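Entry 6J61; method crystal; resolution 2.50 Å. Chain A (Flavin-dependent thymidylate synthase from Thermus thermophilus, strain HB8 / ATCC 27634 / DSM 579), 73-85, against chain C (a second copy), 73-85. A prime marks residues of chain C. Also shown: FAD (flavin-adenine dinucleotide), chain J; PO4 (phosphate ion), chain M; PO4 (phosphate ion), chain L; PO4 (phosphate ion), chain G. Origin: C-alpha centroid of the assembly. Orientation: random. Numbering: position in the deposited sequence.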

ATOM      1  N   PRO A  73       4.130  20.495 -14.814  1.00 35.94           N
ATOM      2  CA  PRO A  73       4.562  19.890 -16.076  1.00 35.73           C
ATOM      3  C   PRO A  73       4.492  18.366 -15.934  1.00 38.05           C
ATOM      4  O   PRO A  73       4.750  17.817 -14.860  1.00 40.52           O
ATOM      5  CB  PRO A  73       5.995  20.393 -16.225  1.00 33.24           C
ATOM      6  CG  PRO A  73       5.981  21.680 -15.477  1.00 34.38           C
ATOM      7  CD  PRO A  73       5.192  21.348 -14.253  1.00 33.17           C
ATOM      8  N   ILE A  74       4.150  17.683 -17.017  1.00 37.85           N
ATOM      9  CA  ILE A  74       4.044  16.243 -16.979  1.00 36.75           C
ATOM     10  C   ILE A  74       5.301  15.584 -16.421  1.00 38.26           C
ATOM     11  O   ILE A  74       5.197  14.686 -15.580  1.00 39.60           O
ATOM     12  CB  ILE A  74       3.707  15.688 -18.385  1.00 35.68           C
ATOM     13  CG1 ILE A  74       2.264  16.044 -18.728  1.00 37.07           C
ATOM     14  CG2 ILE A  74       3.861  14.187 -18.435  1.00 33.28           C
ATOM     15  CD1 ILE A  74       1.864  15.682 -20.153  1.00 40.36           C
ATOM     16  N   PHE A  75       6.485  16.023 -16.850  1.00 37.32           N
ATOM     17  CA  PHE A  75       7.705  15.390 -16.349  1.00 37.91           C
ATOM     18  C   PHE A  75       7.872  15.554 -14.831  1.00 38.55           C
ATOM     19  O   PHE A  75       8.554  14.764 -14.182  1.00 38.59           O
ATOM     20  CB  PHE A  75       8.961  15.883 -17.103  1.00 36.77           C
ATOM     21  CG  PHE A  75       9.430  17.250 -16.706  1.00 37.28           C
ATOM     22  CD1 PHE A  75       8.740  18.388 -17.112  1.00 35.57           C
ATOM     23  CD2 PHE A  75      10.573  17.399 -15.929  1.00 37.08           C
ATOM     24  CE1 PHE A  75       9.184  19.653 -16.751  1.00 39.08           C
ATOM     25  CE2 PHE A  75      11.024  18.659 -15.563  1.00 39.24           C
ATOM     26  CZ  PHE A  75      10.329  19.792 -15.973  1.00 38.39           C
ATOM     27  N   VAL A  76       7.246  16.571 -14.258  1.00 38.55           N
ATOM     28  CA  VAL A  76       7.322  16.728 -12.819  1.00 39.11           C
ATOM     29  C   VAL A  76       6.264  15.797 -12.213  1.00 38.28           C
ATOM     30  O   VAL A  76       6.491  15.164 -11.172  1.00 39.65           O
ATOM     31  CB  VAL A  76       7.056  18.181 -12.400  1.00 38.77           C
ATOM     32  CG1 VAL A  76       6.823  18.271 -10.900  1.00 40.54           C
ATOM     33  CG2 VAL A  76       8.248  19.031 -12.771  1.00 39.47           C
ATOM     34  N   ALA A  77       5.124  15.696 -12.887  1.00 35.27           N
ATOM     35  CA  ALA A  77       4.031  14.847 -12.430  1.00 34.08           C
ATOM     36  C   ALA A  77       4.443  13.385 -12.312  1.00 34.62           C
ATOM     37  O   ALA A  77       4.032  12.697 -11.380  1.00 34.72           O
ATOM     38  CB  ALA A  77       2.845  14.971 -13.366  1.00 31.43           C
ATOM     39  N   ARG A  78       5.254  12.915 -13.254  1.00 35.51           N
ATOM     40  CA  ARG A  78       5.708  11.533 -13.254  1.00 36.93           C
ATOM     41  C   ARG A  78       6.604  11.159 -12.072  1.00 37.61           C
ATOM     42  O   ARG A  78       6.554  10.020 -11.591  1.00 37.82           O
ATOM     43  CB  ARG A  78       6.407  11.210 -14.581  1.00 38.06           C
ATOM     44  CG  ARG A  78       5.416  10.985 -15.709  1.00 43.77           C
ATOM     45  CD  ARG A  78       6.074  10.893 -17.069  1.00 47.45           C
ATOM     46  NE  ARG A  78       6.891   9.697 -17.245  1.00 51.44           N
ATOM     47  CZ  ARG A  78       8.208   9.711 -17.443  1.00 50.35           C
ATOM     48  NH1 ARG A  78       8.866  10.863 -17.483  1.00 47.61           N
ATOM     49  NH2 ARG A  78       8.864   8.572 -17.619  1.00 50.26           N
ATOM     50  N   GLN A  79       7.422  12.104 -11.606  1.00 36.08           N
ATOM     51  CA  GLN A  79       8.299  11.846 -10.469  1.00 36.20           C
ATOM     52  C   GLN A  79       7.431  11.896  -9.231  1.00 35.15           C
ATOM     53  O   GLN A  79       7.614  11.148  -8.274  1.00 35.72           O
ATOM     54  CB  GLN A  79       9.372  12.923 -10.366  1.00 37.29           C
ATOM     55  CG  GLN A  79      10.008  13.235 -11.694  1.00 39.33           C
ATOM     56  CD  GLN A  79      11.211  14.125 -11.554  1.00 39.81           C
ATOM     57  OE1 GLN A  79      11.165  15.134 -10.854  1.00 42.70           O
ATOM     58  NE2 GLN A  79      12.301  13.765 -12.229  1.00 39.59           N
ATOM     59  N   TRP A  80       6.473  12.798  -9.265  1.00 33.28           N
ATOM     60  CA  TRP A  80       5.571  12.948  -8.159  1.00 33.72           C
ATOM     61  C   TRP A  80       4.748  11.673  -7.981  1.00 34.84           C
ATOM     62  O   TRP A  80       4.510  11.230  -6.852  1.00 35.94           O
ATOM     63  CB  TRP A  80       4.642  14.130  -8.420  1.00 32.83           C
ATOM     64  CG  TRP A  80       4.011  14.708  -7.193  1.00 30.75           C
ATOM     65  CD1 TRP A  80       3.424  14.026  -6.160  1.00 32.20           C
ATOM     66  CD2 TRP A  80       3.863  16.095  -6.893  1.00 29.43           C
ATOM     67  NE1 TRP A  80       2.917  14.911  -5.232  1.00 32.35           N
ATOM     68  CE2 TRP A  80       3.174  16.188  -5.660  1.00 30.95           C
ATOM     69  CE3 TRP A  80       4.239  17.270  -7.546  1.00 25.94           C
ATOM     70  CZ2 TRP A  80       2.859  17.413  -5.072  1.00 30.16           C
ATOM     71  CZ3 TRP A  80       3.919  18.488  -6.961  1.00 28.71           C
ATOM     72  CH2 TRP A  80       3.237  18.551  -5.739  1.00 27.27           C
ATOM     73  N   PHE A  81       4.320  11.076  -9.089  1.00 35.54           N
ATOM     74  CA  PHE A  81       3.484   9.883  -9.018  1.00 36.99           C
ATOM     75  C   PHE A  81       4.219   8.603  -8.632  1.00 37.05           C
ATOM     76  O   PHE A  81       3.585   7.577  -8.396  1.00 35.41           O
ATOM     77  CB  PHE A  81       2.712   9.685 -10.334  1.00 37.02           C
ATOM     78  CG  PHE A  81       1.742  10.797 -10.647  1.00 37.19           C
ATOM     79  CD1 PHE A  81       1.563  11.866  -9.765  1.00 39.05           C
ATOM     80  CD2 PHE A  81       1.024  10.794 -11.840  1.00 37.26           C
ATOM     81  CE1 PHE A  81       0.685  12.919 -10.074  1.00 38.38           C
ATOM     82  CE2 PHE A  81       0.146  11.843 -12.155  1.00 37.50           C
ATOM     83  CZ  PHE A  81      -0.021  12.903 -11.269  1.00 36.36           C
ATOM     84  N   ARG A  82       5.546   8.671  -8.562  1.00 38.75           N
ATOM     85  CA  ARG A  82       6.354   7.517  -8.166  1.00 40.16           C
ATOM     86  C   ARG A  82       6.014   7.145  -6.730  1.00 38.61           C
ATOM     87  O   ARG A  82       6.337   6.053  -6.274  1.00 41.05           O
ATOM     88  CB  ARG A  82       7.851   7.839  -8.255  1.00 43.07           C
ATOM     89  CG  ARG A  82       8.404   7.929  -9.668  1.00 48.45           C
ATOM     90  CD  ARG A  82       8.367   6.577 -10.365  1.00 53.71           C
ATOM     91  NE  ARG A  82       8.622   6.679 -11.804  1.00 56.16           N
ATOM     92  CZ  ARG A  82       9.710   7.225 -12.335  1.00 56.55           C
ATOM     93  NH1 ARG A  82      10.656   7.724 -11.547  1.00 56.60           N
ATOM     94  NH2 ARG A  82       9.844   7.280 -13.653  1.00 56.17           N
ATOM     95  N   HIS A  83       5.382   8.080  -6.028  1.00 37.03           N
ATOM     96  CA  HIS A  83       4.968   7.904  -4.642  1.00 35.67           C
ATOM     97  C   HIS A  83       3.586   7.273  -4.663  1.00 36.35           C
ATOM     98  O   HIS A  83       2.576   7.928  -4.949  1.00 36.56           O
ATOM     99  CB  HIS A  83       4.944   9.256  -3.928  1.00 35.02           C
ATOM    100  CG  HIS A  83       6.286   9.917  -3.864  1.00 36.27           C
ATOM    101  ND1 HIS A  83       7.113   9.820  -2.766  1.00 35.16           N
ATOM    102  CD2 HIS A  83       6.969  10.639  -4.785  1.00 35.74           C
ATOM    103  CE1 HIS A  83       8.247  10.451  -3.013  1.00 35.07           C
ATOM    104  NE2 HIS A  83       8.186  10.956  -4.231  1.00 37.14           N
ATOM    105  N   ARG A  84       3.567   5.987  -4.340  1.00 36.27           N
ATOM    106  CA  ARG A  84       2.373   5.168  -4.364  1.00 37.71           C
ATOM    107  C   ARG A  84       1.427   5.280  -3.186  1.00 37.51           C
ATOM    108  O   ARG A  84       0.270   4.873  -3.294  1.00 38.93           O
ATOM    109  CB  ARG A  84       2.795   3.706  -4.531  1.00 39.80           C
ATOM    110  CG  ARG A  84       3.527   3.416  -5.834  1.00 40.05           C
ATOM    111  CD  ARG A  84       4.335   2.128  -5.742  1.00 42.57           C
ATOM    112  NE  ARG A  84       5.397   2.241  -4.740  1.00 46.73           N
ATOM    113  CZ  ARG A  84       6.308   1.305  -4.488  1.00 45.38           C
ATOM    114  NH1 ARG A  84       6.298   0.168  -5.168  1.00 44.30           N
ATOM    115  NH2 ARG A  84       7.224   1.507  -3.546  1.00 44.44           N
ATOM    116  N   THR A  85       1.898   5.827  -2.073  1.00 36.11           N
ATOM    117  CA  THR A  85       1.070   5.922  -0.877  1.00 35.61           C
ATOM    118  C   THR A  85       0.040   7.043  -0.904  1.00 35.94           C
ATOM    119  O   THR A  85      -0.611   7.317   0.100  1.00 39.30           O
ATOM    120  CB  THR A  85       1.939   6.088   0.390  1.00 36.60           C
ATOM    121  OG1 THR A  85       2.772   7.248   0.247  1.00 37.98           O
ATOM    122  CG2 THR A  85       2.812   4.845   0.621  1.00 30.60           C
TER
ATOM    123  N   PRO C  73       5.228   3.174 -25.007  1.00 39.42           N
ATOM    124  CA  PRO C  73       5.262   4.631 -25.143  1.00 39.73           C
ATOM    125  C   PRO C  73       5.009   5.258 -23.788  1.00 38.80           C
ATOM    126  O   PRO C  73       4.251   4.716 -22.980  1.00 39.40           O
ATOM    127  CB  PRO C  73       4.129   4.914 -26.122  1.00 40.17           C
ATOM    128  CG  PRO C  73       4.142   3.701 -26.985  1.00 43.04           C
ATOM    129  CD  PRO C  73       4.271   2.591 -25.958  1.00 41.38           C
ATOM    130  N   ILE C  74       5.638   6.399 -23.536  1.00 37.65           N
ATOM    131  CA  ILE C  74       5.455   7.062 -22.266  1.00 36.02           C
ATOM    132  C   ILE C  74       3.985   7.179 -21.910  1.00 35.82           C
ATOM    133  O   ILE C  74       3.596   6.810 -20.819  1.00 35.26           O
ATOM    134  CB  ILE C  74       6.104   8.450 -22.259  1.00 35.33           C
ATOM    135  CG1 ILE C  74       7.628   8.294 -22.287  1.00 36.70           C
ATOM    136  CG2 ILE C  74       5.685   9.213 -21.013  1.00 36.54           C
ATOM    137  CD1 ILE C  74       8.420   9.590 -22.134  1.00 34.31           C
ATOM    138  N   PHE C  75       3.153   7.648 -22.836  1.00 38.58           N
ATOM    139  CA  PHE C  75       1.734   7.798 -22.511  1.00 39.49           C
ATOM    140  C   PHE C  75       1.072   6.490 -22.106  1.00 39.40           C
ATOM    141  O   PHE C  75       0.071   6.498 -21.391  1.00 39.32           O
ATOM    142  CB  PHE C  75       0.947   8.479 -23.652  1.00 38.93           C
ATOM    143  CG  PHE C  75       0.586   7.576 -24.792  1.00 38.52           C
ATOM    144  CD1 PHE C  75       1.511   7.286 -25.790  1.00 37.55           C
ATOM    145  CD2 PHE C  75      -0.700   7.036 -24.880  1.00 37.69           C
ATOM    146  CE1 PHE C  75       1.158   6.468 -26.867  1.00 39.82           C
ATOM    147  CE2 PHE C  75      -1.066   6.219 -25.947  1.00 37.86           C
ATOM    148  CZ  PHE C  75      -0.138   5.931 -26.945  1.00 38.85           C
ATOM    149  N   VAL C  76       1.623   5.368 -22.554  1.00 39.40           N
ATOM    150  CA  VAL C  76       1.071   4.077 -22.167  1.00 40.65           C
ATOM    151  C   VAL C  76       1.519   3.844 -20.722  1.00 41.47           C
ATOM    152  O   VAL C  76       0.707   3.494 -19.852  1.00 40.21           O
ATOM    153  CB  VAL C  76       1.592   2.935 -23.071  1.00 40.79           C
ATOM    154  CG1 VAL C  76       1.106   1.588 -22.540  1.00 41.62           C
ATOM    155  CG2 VAL C  76       1.095   3.138 -24.505  1.00 41.01           C
ATOM    156  N   ALA C  77       2.809   4.079 -20.478  1.00 41.13           N
ATOM    157  CA  ALA C  77       3.400   3.920 -19.154  1.00 42.43           C
ATOM    158  C   ALA C  77       2.667   4.741 -18.086  1.00 43.31           C
ATOM    159  O   ALA C  77       2.556   4.311 -16.940  1.00 43.36           O
ATOM    160  CB  ALA C  77       4.874   4.319 -19.188  1.00 40.78           C
ATOM    161  N   ARG C  78       2.173   5.918 -18.462  1.00 43.54           N
ATOM    162  CA  ARG C  78       1.468   6.776 -17.522  1.00 44.15           C
ATOM    163  C   ARG C  78       0.167   6.145 -17.056  1.00 43.42           C
ATOM    164  O   ARG C  78      -0.210   6.291 -15.897  1.00 42.78           O
ATOM    165  CB  ARG C  78       1.215   8.165 -18.139  1.00 46.51           C
ATOM    166  CG  ARG C  78       2.421   9.118 -17.974  1.00 51.25           C
ATOM    167  CD  ARG C  78       2.361  10.390 -18.836  1.00 54.24           C
ATOM    168  NE  ARG C  78       1.449  11.432 -18.350  1.00 56.86           N
ATOM    169  CZ  ARG C  78       0.123  11.419 -18.487  1.00 56.47           C
ATOM    170  NH1 ARG C  78      -0.479  10.403 -19.101  1.00 54.72           N
ATOM    171  NH2 ARG C  78      -0.601  12.435 -18.020  1.00 54.24           N
ATOM    172  N   GLN C  79      -0.513   5.430 -17.948  1.00 43.44           N
ATOM    173  CA  GLN C  79      -1.765   4.777 -17.566  1.00 43.06           C
ATOM    174  C   GLN C  79      -1.428   3.591 -16.690  1.00 39.85           C
ATOM    175  O   GLN C  79      -2.059   3.329 -15.677  1.00 37.42           O
ATOM    176  CB  GLN C  79      -2.520   4.285 -18.798  1.00 44.60           C
ATOM    177  CG  GLN C  79      -2.852   5.386 -19.770  1.00 47.86           C
ATOM    178  CD  GLN C  79      -3.849   4.952 -20.824  1.00 49.64           C
ATOM    179  OE1 GLN C  79      -3.734   3.871 -21.401  1.00 49.62           O
ATOM    180  NE2 GLN C  79      -4.831   5.803 -21.088  1.00 50.78           N
ATOM    181  N   TRP C  80      -0.397   2.883 -17.107  1.00 38.19           N
ATOM    182  CA  TRP C  80       0.060   1.715 -16.402  1.00 37.79           C
ATOM    183  C   TRP C  80       0.368   2.051 -14.941  1.00 38.01           C
ATOM    184  O   TRP C  80      -0.048   1.335 -14.023  1.00 37.94           O
ATOM    185  CB  TRP C  80       1.312   1.180 -17.099  1.00 36.27           C
ATOM    186  CG  TRP C  80       1.522  -0.292 -16.968  1.00 37.16           C
ATOM    187  CD1 TRP C  80       1.516  -1.025 -15.817  1.00 35.57           C
ATOM    188  CD2 TRP C  80       1.852  -1.203 -18.023  1.00 37.76           C
ATOM    189  NE1 TRP C  80       1.824  -2.335 -16.089  1.00 35.91           N
ATOM    190  CE2 TRP C  80       2.038  -2.473 -17.434  1.00 37.11           C
ATOM    191  CE3 TRP C  80       2.015  -1.067 -19.408  1.00 38.08           C
ATOM    192  CZ2 TRP C  80       2.382  -3.601 -18.180  1.00 36.85           C
ATOM    193  CZ3 TRP C  80       2.358  -2.188 -20.152  1.00 38.70           C
ATOM    194  CH2 TRP C  80       2.539  -3.442 -19.532  1.00 39.12           C
ATOM    195  N   PHE C  81       1.077   3.156 -14.732  1.00 37.87           N
ATOM    196  CA  PHE C  81       1.478   3.555 -13.388  1.00 38.17           C
ATOM    197  C   PHE C  81       0.350   4.034 -12.477  1.00 38.09           C
ATOM    198  O   PHE C  81       0.607   4.430 -11.351  1.00 36.71           O
ATOM    199  CB  PHE C  81       2.590   4.622 -13.446  1.00 35.38           C
ATOM    200  CG  PHE C  81       3.823   4.201 -14.219  1.00 33.26           C
ATOM    201  CD1 PHE C  81       4.052   2.869 -14.542  1.00 33.47           C
ATOM    202  CD2 PHE C  81       4.769   5.147 -14.603  1.00 33.25           C
ATOM    203  CE1 PHE C  81       5.218   2.487 -15.240  1.00 33.86           C
ATOM    204  CE2 PHE C  81       5.928   4.777 -15.295  1.00 32.57           C
ATOM    205  CZ  PHE C  81       6.152   3.444 -15.612  1.00 31.68           C
ATOM    206  N   ARG C  82      -0.891   4.027 -12.951  1.00 38.73           N
ATOM    207  CA  ARG C  82      -1.984   4.432 -12.067  1.00 41.36           C
ATOM    208  C   ARG C  82      -2.094   3.330 -11.014  1.00 41.00           C
ATOM    209  O   ARG C  82      -2.508   3.565  -9.886  1.00 40.13           O
ATOM    210  CB  ARG C  82      -3.329   4.513 -12.803  1.00 43.75           C
ATOM    211  CG  ARG C  82      -3.414   5.500 -13.930  1.00 45.83           C
ATOM    212  CD  ARG C  82      -3.267   6.932 -13.470  1.00 48.20           C
ATOM    213  NE  ARG C  82      -3.470   7.832 -14.597  1.00 50.80           N
ATOM    214  CZ  ARG C  82      -3.071   9.097 -14.636  1.00 52.26           C
ATOM    215  NH1 ARG C  82      -2.439   9.634 -13.597  1.00 52.59           N
ATOM    216  NH2 ARG C  82      -3.294   9.818 -15.726  1.00 53.70           N
ATOM    217  N   HIS C  83      -1.740   2.115 -11.423  1.00 40.55           N
ATOM    218  CA  HIS C  83      -1.791   0.949 -10.555  1.00 39.89           C
ATOM    219  C   HIS C  83      -0.648   1.049  -9.562  1.00 39.22           C
ATOM    220  O   HIS C  83       0.518   0.858  -9.898  1.00 41.06           O
ATOM    221  CB  HIS C  83      -1.703  -0.308 -11.412  1.00 38.82           C
ATOM    222  CG  HIS C  83      -2.848  -0.444 -12.369  1.00 40.34           C
ATOM    223  ND1 HIS C  83      -4.026  -1.081 -12.039  1.00 40.23           N
ATOM    224  CD2 HIS C  83      -3.020   0.034 -13.626  1.00 39.55           C
ATOM    225  CE1 HIS C  83      -4.871  -0.992 -13.050  1.00 40.44           C
ATOM    226  NE2 HIS C  83      -4.286  -0.321 -14.024  1.00 39.88           N
ATOM    227  N   ARG C  84      -1.008   1.371  -8.332  1.00 36.82           N
ATOM    228  CA  ARG C  84      -0.047   1.573  -7.274  1.00 38.38           C
ATOM    229  C   ARG C  84       0.485   0.321  -6.613  1.00 38.47           C
ATOM    230  O   ARG C  84       1.610   0.316  -6.122  1.00 39.52           O
ATOM    231  CB  ARG C  84      -0.662   2.493  -6.223  1.00 39.29           C
ATOM    232  CG  ARG C  84      -0.876   3.920  -6.689  1.00 35.06           C
ATOM    233  CD  ARG C  84      -1.927   4.580  -5.846  1.00 33.77           C
ATOM    234  NE  ARG C  84      -3.199   3.911  -6.064  1.00 37.13           N
ATOM    235  CZ  ARG C  84      -4.297   4.114  -5.344  1.00 36.05           C
ATOM    236  NH1 ARG C  84      -4.290   4.975  -4.336  1.00 36.68           N
ATOM    237  NH2 ARG C  84      -5.405   3.451  -5.642  1.00 35.67           N
ATOM    238  N   THR C  85      -0.317  -0.735  -6.595  1.00 37.48           N
ATOM    239  CA  THR C  85       0.082  -1.998  -5.976  1.00 36.58           C
ATOM    240  C   THR C  85       1.148  -2.744  -6.771  1.00 35.66           C
ATOM    241  O   THR C  85       1.013  -3.929  -7.048  1.00 40.67           O
ATOM    242  CB  THR C  85      -1.114  -2.924  -5.860  1.00 37.32           C
ATOM    243  OG1 THR C  85      -1.660  -3.132  -7.172  1.00 35.29           O
ATOM    244  CG2 THR C  85      -2.168  -2.319  -4.942  1.00 35.63           C
TER
HETATM  245  PA  FAD J 301      -4.159  -0.057  -7.807  1.00 57.26           P
HETATM  246  O1A FAD J 301      -3.411   1.214  -7.924  1.00 57.68           O
HETATM  247  O2A FAD J 301      -3.157  -1.288  -8.082  1.00 58.99           O
HETATM  248  O5B FAD J 301      -4.777  -0.155  -6.325  1.00 57.36           O
HETATM  249  C5B FAD J 301      -5.491  -1.384  -6.184  1.00 57.98           C
HETATM  250  C4B FAD J 301      -6.242  -1.352  -4.852  1.00 59.29           C
HETATM  251  O4B FAD J 301      -5.295  -1.394  -3.757  1.00 61.25           O
HETATM  252  C3B FAD J 301      -7.046  -0.062  -4.681  1.00 59.78           C
HETATM  253  O3B FAD J 301      -8.347  -0.162  -5.245  1.00 61.29           O
HETATM  254  C2B FAD J 301      -7.051   0.126  -3.162  1.00 60.87           C
HETATM  255  O2B FAD J 301      -8.109  -0.636  -2.558  1.00 58.81           O
HETATM  256  C1B FAD J 301      -5.637  -0.371  -2.756  1.00 60.87           C
HETATM  257  N9A FAD J 301      -4.628   0.732  -2.754  1.00 61.65           N
HETATM  258  C8A FAD J 301      -3.467   0.802  -3.501  1.00 60.31           C
HETATM  259  N7A FAD J 301      -2.819   1.903  -3.247  1.00 60.01           N
HETATM  260  C5A FAD J 301      -3.506   2.624  -2.323  1.00 62.02           C
HETATM  261  C6A FAD J 301      -3.312   3.877  -1.659  1.00 61.28           C
HETATM  262  N6A FAD J 301      -2.201   4.652  -1.924  1.00 62.07           N
HETATM  263  N1A FAD J 301      -4.235   4.292  -0.765  1.00 62.14           N
HETATM  264  C2A FAD J 301      -5.326   3.562  -0.484  1.00 62.21           C
HETATM  265  N3A FAD J 301      -5.550   2.385  -1.079  1.00 62.63           N
HETATM  266  C4A FAD J 301      -4.680   1.882  -1.992  1.00 62.02           C
HETATM  267  N1  FAD J 301      -7.632   8.352 -13.082  1.00 64.04           N
HETATM  268  C2  FAD J 301      -7.421   9.673 -13.141  1.00 63.85           C
HETATM  269  O2  FAD J 301      -6.494  10.134 -12.499  1.00 61.44           O
HETATM  270  N3  FAD J 301      -8.195  10.517 -13.880  1.00 65.56           N
HETATM  271  C4  FAD J 301      -9.267  10.056 -14.627  1.00 65.47           C
HETATM  272  O4  FAD J 301      -9.952  10.820 -15.284  1.00 66.52           O
HETATM  273  C4X FAD J 301      -9.552   8.586 -14.592  1.00 64.50           C
HETATM  274  N5  FAD J 301     -10.554   8.022 -15.258  1.00 66.05           N
HETATM  275  C5X FAD J 301     -10.797   6.675 -15.210  1.00 66.72           C
HETATM  276  C6  FAD J 301     -11.905   6.111 -15.946  1.00 67.23           C
HETATM  277  C7  FAD J 301     -12.163   4.737 -15.903  1.00 67.03           C
HETATM  278  C7M FAD J 301     -13.343   4.192 -16.687  1.00 64.52           C
HETATM  279  C8  FAD J 301     -11.320   3.865 -15.125  1.00 66.45           C
HETATM  280  C8M FAD J 301     -11.579   2.370 -15.062  1.00 64.78           C
HETATM  281  C9  FAD J 301     -10.234   4.392 -14.402  1.00 65.32           C
HETATM  282  C9A FAD J 301      -9.945   5.799 -14.420  1.00 65.25           C
HETATM  283  N10 FAD J 301      -8.851   6.374 -13.687  1.00 64.49           N
HETATM  284  C10 FAD J 301      -8.639   7.747 -13.753  1.00 64.31           C
HETATM  285  C1' FAD J 301      -7.922   5.571 -12.861  1.00 62.85           C
HETATM  286  C2' FAD J 301      -8.548   4.955 -11.586  1.00 62.57           C
HETATM  287  O2' FAD J 301      -9.168   5.954 -10.756  1.00 60.16           O
HETATM  288  C3' FAD J 301      -7.444   4.189 -10.813  1.00 61.10           C
HETATM  289  O3' FAD J 301      -6.373   5.082 -10.443  1.00 63.07           O
HETATM  290  C4' FAD J 301      -6.860   3.041 -11.669  1.00 59.43           C
HETATM  291  O4' FAD J 301      -7.889   2.393 -12.432  1.00 59.17           O
HETATM  292  C5' FAD J 301      -6.193   2.027 -10.766  1.00 59.25           C
HETATM  293  O5' FAD J 301      -7.213   1.316 -10.070  1.00 59.66           O
HETATM  294  P   FAD J 301      -6.622   0.843  -8.656  1.00 59.10           P
HETATM  295  O1P FAD J 301      -6.253   2.039  -7.844  1.00 56.23           O
HETATM  296  O2P FAD J 301      -7.755  -0.025  -7.914  1.00 57.93           O
HETATM  297  O3P FAD J 301      -5.320  -0.127  -8.960  1.00 60.98           O
HETATM  298  P   PO4 M 302      -6.088   6.574 -17.037  1.00 93.60           P
HETATM  299  O1  PO4 M 302      -6.888   7.790 -16.730  1.00 93.20           O
HETATM  300  O2  PO4 M 302      -6.410   5.505 -16.058  1.00 92.65           O
HETATM  301  O3  PO4 M 302      -4.644   6.907 -16.956  1.00 93.31           O
HETATM  302  O4  PO4 M 302      -6.409   6.097 -18.408  1.00 93.57           O
HETATM  303  P   PO4 L 303      12.612  10.641 -14.376  1.00 52.77           P
HETATM  304  O1  PO4 L 303      12.028  12.007 -14.407  1.00 53.61           O
HETATM  305  O2  PO4 L 303      12.997  10.240 -15.753  1.00 52.11           O
HETATM  306  O3  PO4 L 303      11.606   9.687 -13.847  1.00 54.98           O
HETATM  307  O4  PO4 L 303      13.809  10.631 -13.496  1.00 52.25           O
HETATM  308  P   PO4 G 303      -4.552   9.651 -19.441  1.00 98.68           P
HETATM  309  O1  PO4 G 303      -4.146  11.080 -19.559  1.00 98.09           O
HETATM  310  O2  PO4 G 303      -3.602   8.939 -18.549  1.00 98.26           O
HETATM  311  O3  PO4 G 303      -5.923   9.567 -18.872  1.00 98.00           O
HETATM  312  O4  PO4 G 303      -4.536   9.018 -20.782  1.00 98.12           O

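Two copies of the same segment face each other, and Arg78 and Arg84 of both chains cover the most surface. Each chain has a helix that begins at residue 74, with Pro73 at the N-cap position. A type I turn from Trp80 to His83 follows in each copy. The helix axes stay 11.7 Å apart at closest approach, crossing at 36°; side chains of Ile74 and Arg78 from both chains meet between them. The backbones come closer further along, where the CA atoms of Arg84 and Arg84′ are 5.2 Å apart.

Arg78 and Arg78′ meet through their aliphatic parts, CD to CD at 4.1 Å. Each also reaches the isoleucine of the other chain. Ile74 CG2 lies 3.7 Å from Arg78′ NE, and Ile74′ CG2 lies 4.0 Å from Arg78 NE, over one face of that guanidinium. These are van der Waals contacts.

The side chains of Arg84 and Arg84′ touch at their bases, CB to CB at 4.0 Å. Arg84 CD sits 3.3 Å from Arg84′ O, a contact of a carbon with a carbonyl oxygen, not a hydrogen bond. Both guanidinium ends lead away from the partner stretch. That of Arg84′ turns to FAD, where Arg84′ NH2 donates a hydrogen bond to FAD O1P at 2.7 Å.

No hydrogen bond joins the two stretches directly. FAD touches both: its N6A donates to Arg84 O at 2.8 Å.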